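Local coordinates for protein nucleoside phosphorylase, putative (Trypanosoma brucei, PDB 3BJE) that catalyses the phosphorolysis of uridine to uracil and ribose 1-phosphate, working as a homodimeric uridine phosphorylase, at residues 102-107 and 300-305; 269-274 and 289-294. All blocks are in the same frame, centred on the assembly; numbering follows the deposited sequence.

Contact 1. Residues 102-107 and 300-305; sequences IVLNEI and YLSDML
Leu104 overlaps Leu301 and Ser302 of the facing helix, reaching them with one branch of its fork. Its CD1 lies 3.7 Å from Leu301 CB, at the root of that side chain, and equally 3.7 Å from Ser302 OG. The second branch is also close to the hydroxyl, with Leu104 CD2 3.9 Å from Ser302 OG, so the serine oxygen sits across the end of the isobutyl group without bonding to it. That hydroxyl is satisfied within its own helix: with OG held beside the backbone N (chi1 -64°), it bonds the carbonyl oxygen of Ile298, one turn earlier. Leu301 and Leu104 cross at an oblique angle. A turn further on, Leu305 makes a looser contact, its CD1 4.4 Å from Leu104 O. No hydrogen bond links the two segments. Their axes run nearly parallel, 20° apart, but come no closer than 10.6 Å, which leaves a modest, side-chain-mediated contact, entirely buried. Leu301 also lies against Glu101 and Leu305 against His108, extending the packing along helix 97-112. Leu104 also meets Phe48 of strand 45-49, as do Val103 and Ile107, while Phe261 of the second subunit packs on Asn105 and Leu305; helix 97-112 thus contacts helix 295-305, strand 45-49 and the second subunit.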
ATOM      1  N   ILE A 102      -1.201   8.614  -2.308  1.00 15.84           N
ATOM      2  CA  ILE A 102      -2.589   9.059  -2.342  1.00 14.32           C
ATOM      3  C   ILE A 102      -2.816  10.253  -1.416  1.00 16.62           C
ATOM      4  O   ILE A 102      -3.316  11.308  -1.811  1.00 16.15           O
ATOM      5  CB  ILE A 102      -3.521   7.910  -1.953  1.00 15.77           C
ATOM      6  CG1 ILE A 102      -3.582   6.893  -3.096  1.00 16.09           C
ATOM      7  CG2 ILE A 102      -4.938   8.448  -1.642  1.00 17.90           C
ATOM      8  CD1 ILE A 102      -4.259   5.582  -2.724  1.00 18.45           C
ATOM      9  N   VAL A 103      -2.472  10.083  -0.153  1.00 15.63           N
ATOM     10  CA  VAL A 103      -2.794  11.094   0.839  1.00 15.87           C
ATOM     11  C   VAL A 103      -2.034  12.411   0.601  1.00 17.21           C
ATOM     12  O   VAL A 103      -2.608  13.504   0.783  1.00 17.52           O
ATOM     13  CB  VAL A 103      -2.558  10.537   2.258  1.00 15.56           C
ATOM     14  CG1 VAL A 103      -2.762  11.620   3.327  1.00 19.73           C
ATOM     15  CG2 VAL A 103      -3.528   9.382   2.523  1.00 18.06           C
ATOM     16  N   LEU A 104      -0.742  12.334   0.257  1.00 15.92           N
ATOM     17  CA  LEU A 104       0.001  13.569  -0.025  1.00 15.79           C
ATOM     18  C   LEU A 104      -0.519  14.320  -1.259  1.00 16.50           C
ATOM     19  O   LEU A 104      -0.532  15.561  -1.251  1.00 18.42           O
ATOM     20  CB  LEU A 104       1.507  13.333  -0.141  1.00 16.51           C
ATOM     21  CG  LEU A 104       2.248  13.185   1.189  1.00 16.03           C
ATOM     22  CD1 LEU A 104       3.707  12.855   0.877  1.00 18.35           C
ATOM     23  CD2 LEU A 104       2.139  14.417   2.074  1.00 19.88           C
ATOM     24  N   ASN A 105      -0.934  13.617  -2.315  1.00 16.32           N
ATOM     25  CA  ASN A 105      -1.555  14.294  -3.464  1.00 15.90           C
ATOM     26  C   ASN A 105      -2.823  15.032  -3.043  1.00 16.76           C
ATOM     27  O   ASN A 105      -3.061  16.167  -3.472  1.00 17.52           O
ATOM     28  CB  ASN A 105      -1.892  13.280  -4.559  1.00 16.22           C
ATOM     29  CG  ASN A 105      -0.772  13.108  -5.547  1.00 17.50           C
ATOM     30  OD1 ASN A 105      -0.735  13.819  -6.552  1.00 17.37           O
ATOM     31  ND2 ASN A 105       0.158  12.196  -5.261  1.00 16.77           N
ATOM     32  N   GLU A 106      -3.613  14.395  -2.185  1.00 16.65           N
ATOM     33  CA  GLU A 106      -4.866  14.983  -1.759  1.00 16.52           C
ATOM     34  C   GLU A 106      -4.652  16.152  -0.795  1.00 15.75           C
ATOM     35  O   GLU A 106      -5.327  17.173  -0.927  1.00 17.26           O
ATOM     36  CB  GLU A 106      -5.816  13.896  -1.241  1.00 16.71           C
ATOM     37  CG  GLU A 106      -6.151  12.918  -2.362  1.00 16.27           C
ATOM     38  CD  GLU A 106      -7.131  11.829  -1.995  1.00 16.23           C
ATOM     39  OE1 GLU A 106      -7.610  11.785  -0.847  1.00 20.78           O
ATOM     40  OE2 GLU A 106      -7.427  11.000  -2.876  1.00 16.46           O
ATOM     41  N   ILE A 107      -3.683  16.027   0.116  1.00 15.78           N
ATOM     42  CA  ILE A 107      -3.278  17.176   0.952  1.00 16.41           C
ATOM     43  C   ILE A 107      -2.802  18.348   0.070  1.00 15.66           C
ATOM     44  O   ILE A 107      -3.138  19.516   0.312  1.00 16.36           O
ATOM     45  CB  ILE A 107      -2.186  16.774   1.976  1.00 16.60           C
ATOM     46  CG1 ILE A 107      -2.783  15.892   3.087  1.00 17.53           C
ATOM     47  CG2 ILE A 107      -1.491  18.029   2.567  1.00 18.15           C
ATOM     48  CD1 ILE A 107      -1.715  15.150   3.914  1.00 18.75           C
ATOM     49  N   TYR A 300      10.344  11.949   0.239  1.00 16.71           N
ATOM     50  CA  TYR A 300      10.581  12.323  -1.156  1.00 16.80           C
ATOM     51  C   TYR A 300       9.496  13.224  -1.731  1.00 17.45           C
ATOM     52  O   TYR A 300       9.785  14.266  -2.332  1.00 17.52           O
ATOM     53  CB  TYR A 300      10.728  11.075  -2.026  1.00 18.53           C
ATOM     54  CG  TYR A 300      11.117  11.406  -3.451  1.00 17.50           C
ATOM     55  CD1 TYR A 300      12.446  11.441  -3.851  1.00 18.44           C
ATOM     56  CD2 TYR A 300      10.148  11.715  -4.393  1.00 18.29           C
ATOM     57  CE1 TYR A 300      12.790  11.775  -5.156  1.00 19.25           C
ATOM     58  CE2 TYR A 300      10.475  12.042  -5.703  1.00 17.07           C
ATOM     59  CZ  TYR A 300      11.805  12.084  -6.076  1.00 20.32           C
ATOM     60  OH  TYR A 300      12.154  12.409  -7.363  1.00 21.02           O
ATOM     61  N   LEU A 301       8.251  12.805  -1.585  1.00 17.43           N
ATOM     62  CA  LEU A 301       7.143  13.550  -2.171  1.00 18.49           C
ATOM     63  C   LEU A 301       6.941  14.883  -1.418  1.00 20.20           C
ATOM     64  O   LEU A 301       6.668  15.896  -2.061  1.00 19.88           O
ATOM     65  CB  LEU A 301       5.885  12.708  -2.123  1.00 18.01           C
ATOM     66  CG  LEU A 301       5.913  11.446  -3.009  1.00 18.78           C
ATOM     67  CD1 LEU A 301       4.635  10.637  -2.840  1.00 19.32           C
ATOM     68  CD2 LEU A 301       6.046  11.799  -4.487  1.00 18.93           C
ATOM     69  N   SER A 302       7.128  14.896  -0.088  1.00 18.58           N
ATOM     70  CA  SER A 302       7.015  16.157   0.669  1.00 17.06           C
ATOM     71  C   SER A 302       8.100  17.133   0.226  1.00 17.75           C
ATOM     72  O   SER A 302       7.820  18.325  -0.026  1.00 18.70           O
ATOM     73  CB  SER A 302       7.059  15.929   2.184  1.00 17.46           C
ATOM     74  OG  SER A 302       5.954  15.159   2.612  1.00 18.94           O
ATOM     75  N   ASP A 303       9.338  16.645   0.130  1.00 18.12           N
ATOM     76  CA  ASP A 303      10.430  17.505  -0.281  1.00 17.93           C
ATOM     77  C   ASP A 303      10.176  18.053  -1.681  1.00 17.78           C
ATOM     78  O   ASP A 303      10.445  19.224  -1.948  1.00 19.24           O
ATOM     79  CB  ASP A 303      11.775  16.781  -0.208  1.00 16.63           C
ATOM     80  CG  ASP A 303      12.879  17.571  -0.860  1.00 18.61           C
ATOM     81  OD1 ASP A 303      13.446  18.469  -0.185  1.00 21.60           O
ATOM     82  OD2 ASP A 303      13.151  17.328  -2.055  1.00 21.21           O
ATOM     83  N   MET A 304       9.652  17.208  -2.564  1.00 17.57           N
ATOM     84  CA  MET A 304       9.329  17.633  -3.924  1.00 17.65           C
ATOM     85  C   MET A 304       8.353  18.817  -3.922  1.00 17.74           C
ATOM     86  O   MET A 304       8.495  19.732  -4.743  1.00 19.65           O
ATOM     87  CB  MET A 304       8.783  16.458  -4.743  1.00 16.52           C
ATOM     88  CG  MET A 304       8.292  16.834  -6.136  1.00 15.84           C
ATOM     89  SD  MET A 304       8.112  15.357  -7.135  1.00 18.57           S
ATOM     90  CE  MET A 304       9.825  15.153  -7.633  1.00 20.44           C
ATOM     91  N   LEU A 305       7.378  18.780  -3.007  1.00 17.37           N
ATOM     92  CA  LEU A 305       6.388  19.866  -2.877  1.00 18.93           C
ATOM     93  C   LEU A 305       6.884  21.069  -2.076  1.00 19.16           C
ATOM     94  O   LEU A 305       6.216  22.101  -2.044  1.00 19.58           O
ATOM     95  CB  LEU A 305       5.107  19.363  -2.220  1.00 19.45           C
ATOM     96  CG  LEU A 305       4.321  18.327  -2.992  1.00 19.32           C
ATOM     97  CD1 LEU A 305       3.135  17.884  -2.147  1.00 20.34           C
ATOM     98  CD2 LEU A 305       3.895  18.905  -4.329  1.00 18.42           C
TER

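Contact 2. Residues 269-274 and 289-294; sequences NMVEEL and TNIEME. With R1P (1-O-phosphono-alpha-D-ribofuranose), chain C; URA (uracil), chain D.
The first turn of helix 270-276 lies beside the end of strand 284-292, with backbones well separated: Val271 CA is 8.8 Å from Ile291 CA, and no hydrogen bond joins the segments. Side chains bridge the gap. Ile291 points its CB toward the helix, and its CG1 branch ends in CD1, which meets two residues one turn apart, lying 4.0 Å from Leu274 CD1 and 4.2 Å from Val271 CG2. This small apolar contact is buried, and Leu274 continues it onto Ala245 of strand 239-246.

Beyond Ile291 the chain turns to the ligands. Met293 N donates to O2 of the ribose phosphate at 3.0 Å; its CG lies beside the backbone N (chi1 -64°) and the chain runs on extended, which brings SD alongside the sugar, 3.9 Å from R1P C3. Glu294 faces the two ribose hydroxyls: R1P O3 lies 2.5 Å from Glu294 OE2, a hydrogen bond so short that its exact length is doubtful, and Gly96 N also bonds OE2. R1P O2 appears to bond OE1, whose position is less certain. The Glu292 backbone and CB touch the ligands, its CA 3.4 Å from uracil O2, while its carboxylate works from behind: the chain folds back, and OE1 takes the N-H of Glu294 at 3.0 Å from above the carboxylate plane. Arg145 pairs with Glu292 OE1 and, less surely placed, Glu294 OE1. A strand end whose Met N-H and following Glu meet the ribose hydroxyls is characteristic of uridine phosphorylases and related members of the phosphorylase superfamily, here with both reaction products bound.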
ATOM      1  N   ASN A 269      18.543 -12.067   3.040  1.00 18.33           N
ATOM      2  CA  ASN A 269      19.350 -11.615   4.166  1.00 19.04           C
ATOM      3  C   ASN A 269      19.331 -10.112   4.337  1.00 20.10           C
ATOM      4  O   ASN A 269      20.265  -9.536   4.902  1.00 17.97           O
ATOM      5  CB  ASN A 269      20.784 -12.135   3.997  1.00 17.62           C
ATOM      6  CG  ASN A 269      20.830 -13.649   3.879  1.00 18.70           C
ATOM      7  OD1 ASN A 269      20.170 -14.353   4.659  1.00 21.68           O
ATOM      8  ND2 ASN A 269      21.602 -14.157   2.920  1.00 17.36           N
ATOM      9  N   MET A 270      18.231  -9.485   3.923  1.00 17.13           N
ATOM     10  CA  MET A 270      18.087  -8.026   3.995  1.00 17.89           C
ATOM     11  C   MET A 270      18.460  -7.438   5.352  1.00 16.75           C
ATOM     12  O   MET A 270      19.150  -6.422   5.426  1.00 18.62           O
ATOM     13  CB  MET A 270      16.658  -7.603   3.631  1.00 18.06           C
ATOM     14  CG  MET A 270      16.511  -6.085   3.547  1.00 19.43           C
ATOM     15  SD  MET A 270      14.825  -5.576   3.174  1.00 19.00           S
ATOM     16  CE  MET A 270      14.671  -5.988   1.435  1.00 18.25           C
ATOM     17  N   VAL A 271      17.990  -8.047   6.433  1.00 18.97           N
ATOM     18  CA  VAL A 271      18.207  -7.449   7.744  1.00 18.23           C
ATOM     19  C   VAL A 271      19.697  -7.384   8.105  1.00 17.16           C
ATOM     20  O   VAL A 271      20.207  -6.332   8.462  1.00 19.32           O
ATOM     21  CB  VAL A 271      17.417  -8.211   8.832  1.00 21.82           C
ATOM     22  CG1 VAL A 271      18.008  -7.978  10.211  1.00 26.02           C
ATOM     23  CG2 VAL A 271      15.984  -7.778   8.797  1.00 24.52           C
ATOM     24  N   GLU A 272      20.390  -8.507   7.998  1.00 16.64           N
ATOM     25  CA  GLU A 272      21.812  -8.562   8.300  1.00 18.16           C
ATOM     26  C   GLU A 272      22.625  -7.699   7.359  1.00 16.78           C
ATOM     27  O   GLU A 272      23.570  -7.035   7.796  1.00 17.56           O
ATOM     28  CB  GLU A 272      22.325 -10.009   8.271  1.00 19.23           C
ATOM     29  CG  GLU A 272      21.971 -10.819   9.513  1.00 24.26           C
ATOM     30  CD  GLU A 272      22.754 -12.136   9.604  1.00 25.93           C
ATOM     31  OE1 GLU A 272      22.380 -13.090   8.897  1.00 36.09           O
ATOM     32  OE2 GLU A 272      23.720 -12.218  10.397  1.00 31.30           O
ATOM     33  N   GLU A 273      22.240  -7.680   6.081  1.00 16.53           N
ATOM     34  CA  GLU A 273      22.929  -6.833   5.108  1.00 14.53           C
ATOM     35  C   GLU A 273      22.793  -5.351   5.475  1.00 17.37           C
ATOM     36  O   GLU A 273      23.801  -4.630   5.622  1.00 18.22           O
ATOM     37  CB  GLU A 273      22.430  -7.087   3.693  1.00 14.90           C
ATOM     38  CG  GLU A 273      22.738  -8.464   3.176  1.00 15.64           C
ATOM     39  CD  GLU A 273      22.204  -8.702   1.764  1.00 16.78           C
ATOM     40  OE1 GLU A 273      21.622  -7.770   1.211  1.00 17.95           O
ATOM     41  OE2 GLU A 273      22.381  -9.818   1.218  1.00 18.62           O
ATOM     42  N   LEU A 274      21.555  -4.899   5.645  1.00 16.02           N
ATOM     43  CA  LEU A 274      21.328  -3.497   6.020  1.00 16.63           C
ATOM     44  C   LEU A 274      21.998  -3.147   7.337  1.00 16.24           C
ATOM     45  O   LEU A 274      22.520  -2.045   7.502  1.00 18.78           O
ATOM     46  CB  LEU A 274      19.840  -3.180   6.130  1.00 19.06           C
ATOM     47  CG  LEU A 274      19.095  -3.142   4.804  1.00 18.37           C
ATOM     48  CD1 LEU A 274      17.594  -2.939   5.053  1.00 19.88           C
ATOM     49  CD2 LEU A 274      19.623  -2.055   3.871  1.00 19.73           C
ATOM     50  N   THR A 289      18.836   2.514  10.978  1.00 19.32           N
ATOM     51  CA  THR A 289      18.227   2.342  12.284  1.00 18.90           C
ATOM     52  C   THR A 289      16.893   1.611  12.257  1.00 18.61           C
ATOM     53  O   THR A 289      16.482   1.024  13.245  1.00 18.98           O
ATOM     54  CB  THR A 289      18.007   3.712  12.976  1.00 18.74           C
ATOM     55  OG1 THR A 289      17.439   4.632  12.039  1.00 22.15           O
ATOM     56  CG2 THR A 289      19.337   4.250  13.555  1.00 19.48           C
ATOM     57  N   ASN A 290      16.157   1.688  11.144  1.00 16.01           N
ATOM     58  CA  ASN A 290      14.852   1.069  11.129  1.00 17.39           C
ATOM     59  C   ASN A 290      14.370   0.725   9.740  1.00 18.99           C
ATOM     60  O   ASN A 290      14.885   1.239   8.758  1.00 18.37           O
ATOM     61  CB  ASN A 290      13.800   1.891  11.907  1.00 18.36           C
ATOM     62  CG  ASN A 290      13.549   3.279  11.324  1.00 20.45           C
ATOM     63  OD1 ASN A 290      14.460   3.970  10.871  1.00 19.58           O
ATOM     64  ND2 ASN A 290      12.287   3.704  11.377  1.00 20.64           N
ATOM     65  N   ILE A 291      13.382  -0.164   9.700  1.00 17.94           N
ATOM     66  CA  ILE A 291      12.726  -0.604   8.465  1.00 17.37           C
ATOM     67  C   ILE A 291      11.218  -0.514   8.679  1.00 17.39           C
ATOM     68  O   ILE A 291      10.708  -0.991   9.702  1.00 18.06           O
ATOM     69  CB  ILE A 291      13.056  -2.075   8.121  1.00 19.24           C
ATOM     70  CG1 ILE A 291      14.566  -2.275   7.980  1.00 21.75           C
ATOM     71  CG2 ILE A 291      12.297  -2.532   6.856  1.00 20.59           C
ATOM     72  CD1 ILE A 291      15.002  -3.752   8.048  1.00 22.68           C
ATOM     73  N   GLU A 292      10.514   0.084   7.729  1.00 19.22           N
ATOM     74  CA  GLU A 292       9.058   0.208   7.794  1.00 17.91           C
ATOM     75  C   GLU A 292       8.502   0.405   6.365  1.00 18.41           C
ATOM     76  O   GLU A 292       9.192   0.070   5.368  1.00 17.82           O
ATOM     77  CB  GLU A 292       8.628   1.303   8.791  1.00 17.30           C
ATOM     78  CG  GLU A 292       9.365   2.647   8.679  1.00 17.83           C
ATOM     79  CD  GLU A 292       8.974   3.385   7.426  1.00 19.55           C
ATOM     80  OE1 GLU A 292       7.946   4.097   7.478  1.00 21.52           O
ATOM     81  OE2 GLU A 292       9.687   3.219   6.408  1.00 21.59           O
ATOM     82  N   MET A 293       7.285   0.930   6.230  1.00 18.05           N
ATOM     83  CA  MET A 293       6.603   0.892   4.924  1.00 17.97           C
ATOM     84  C   MET A 293       6.131   2.228   4.323  1.00 17.92           C
ATOM     85  O   MET A 293       5.495   2.215   3.275  1.00 19.52           O
ATOM     86  CB  MET A 293       5.414  -0.073   5.003  1.00 20.66           C
ATOM     87  CG  MET A 293       5.838  -1.512   5.266  1.00 20.63           C
ATOM     88  SD  MET A 293       4.491  -2.700   5.406  1.00 19.39           S
ATOM     89  CE  MET A 293       3.782  -2.606   3.726  1.00 19.48           C
ATOM     90  N   GLU A 294       6.446   3.368   4.952  1.00 17.82           N
ATOM     91  CA  GLU A 294       5.943   4.677   4.480  1.00 17.27           C
ATOM     92  C   GLU A 294       6.951   5.811   4.300  1.00 17.76           C
ATOM     93  O   GLU A 294       6.701   6.735   3.528  1.00 19.79           O
ATOM     94  CB  GLU A 294       4.836   5.168   5.431  1.00 20.23           C
ATOM     95  CG  GLU A 294       3.560   4.315   5.385  1.00 20.25           C
ATOM     96  CD  GLU A 294       3.495   3.224   6.451  1.00 21.62           C
ATOM     97  OE1 GLU A 294       4.027   3.409   7.555  1.00 29.02           O
ATOM     98  OE2 GLU A 294       2.883   2.140   6.200  1.00 19.90           O
TER
HETATM   99  C5  R1P C 401       2.933  -2.770   9.171  1.00 22.94           C
HETATM  100  O5  R1P C 401       2.577  -3.561  10.315  1.00 20.82           O
HETATM  101  C4  R1P C 401       2.621  -1.306   9.415  1.00 21.45           C
HETATM  102  O4  R1P C 401       3.171  -0.849  10.664  1.00 28.06           O
HETATM  103  C1  R1P C 401       4.082   0.235  10.449  1.00 27.13           C
HETATM  104  C2  R1P C 401       4.522   0.047   8.987  1.00 24.34           C
HETATM  105  O2  R1P C 401       5.167   1.175   8.351  1.00 19.17           O
HETATM  106  C3  R1P C 401       3.212  -0.409   8.341  1.00 21.59           C
HETATM  107  O3  R1P C 401       2.305   0.681   8.103  1.00 20.92           O
HETATM  108  O1  R1P C 401       3.514   1.551  10.760  1.00 24.69           O
HETATM  109  P   R1P C 401       2.096   1.905  11.451  1.00 24.37           P
HETATM  110  O1P R1P C 401       1.140   1.372  10.373  1.00 24.46           O
HETATM  111  O2P R1P C 401       2.113   3.419  11.561  1.00 25.15           O
HETATM  112  O3P R1P C 401       1.957   1.163  12.741  1.00 25.49           O
HETATM  113  N1  URA D 501       6.517  -2.422  10.800  1.00 23.69           N
HETATM  114  C2  URA D 501       7.221  -2.828   9.720  1.00 17.09           C
HETATM  115  O2  URA D 501       6.975  -2.375   8.557  1.00 16.44           O
HETATM  116  N3  URA D 501       8.177  -3.732   9.861  1.00 18.01           N
HETATM  117  C4  URA D 501       8.464  -4.266  11.064  1.00 19.21           C
HETATM  118  O4  URA D 501       9.377  -5.107  11.134  1.00 20.74           O
HETATM  119  C5  URA D 501       7.747  -3.876  12.178  1.00 21.54           C
HETATM  120  C6  URA D 501       6.753  -2.929  12.013  1.00 22.36           C

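In the fold
Strand 284-292 of contact 2 leads through Met293 and Glu294 directly into helix 295-305, which carries the second segment of contact 1. The ribose-binding turn therefore joins the two. Their centres are 24 Å apart and their nearest atoms about 7 Å. Contact 1 lies farther from the ligands: the side chain of Leu104 is about 14 Å from a bound ribose phosphate, and that of Leu301 about 12 Å from a calcium ion. Across the dimer, Asp98 of the second subunit packs on Met293, and His34 NE2 of that subunit bonds this ribose phosphate. Glu106 of segment 102-107 bonds His34 ND1 of its own chain, so by symmetry contact 1's helix probably positions a ligand-binding histidine of the partner's site.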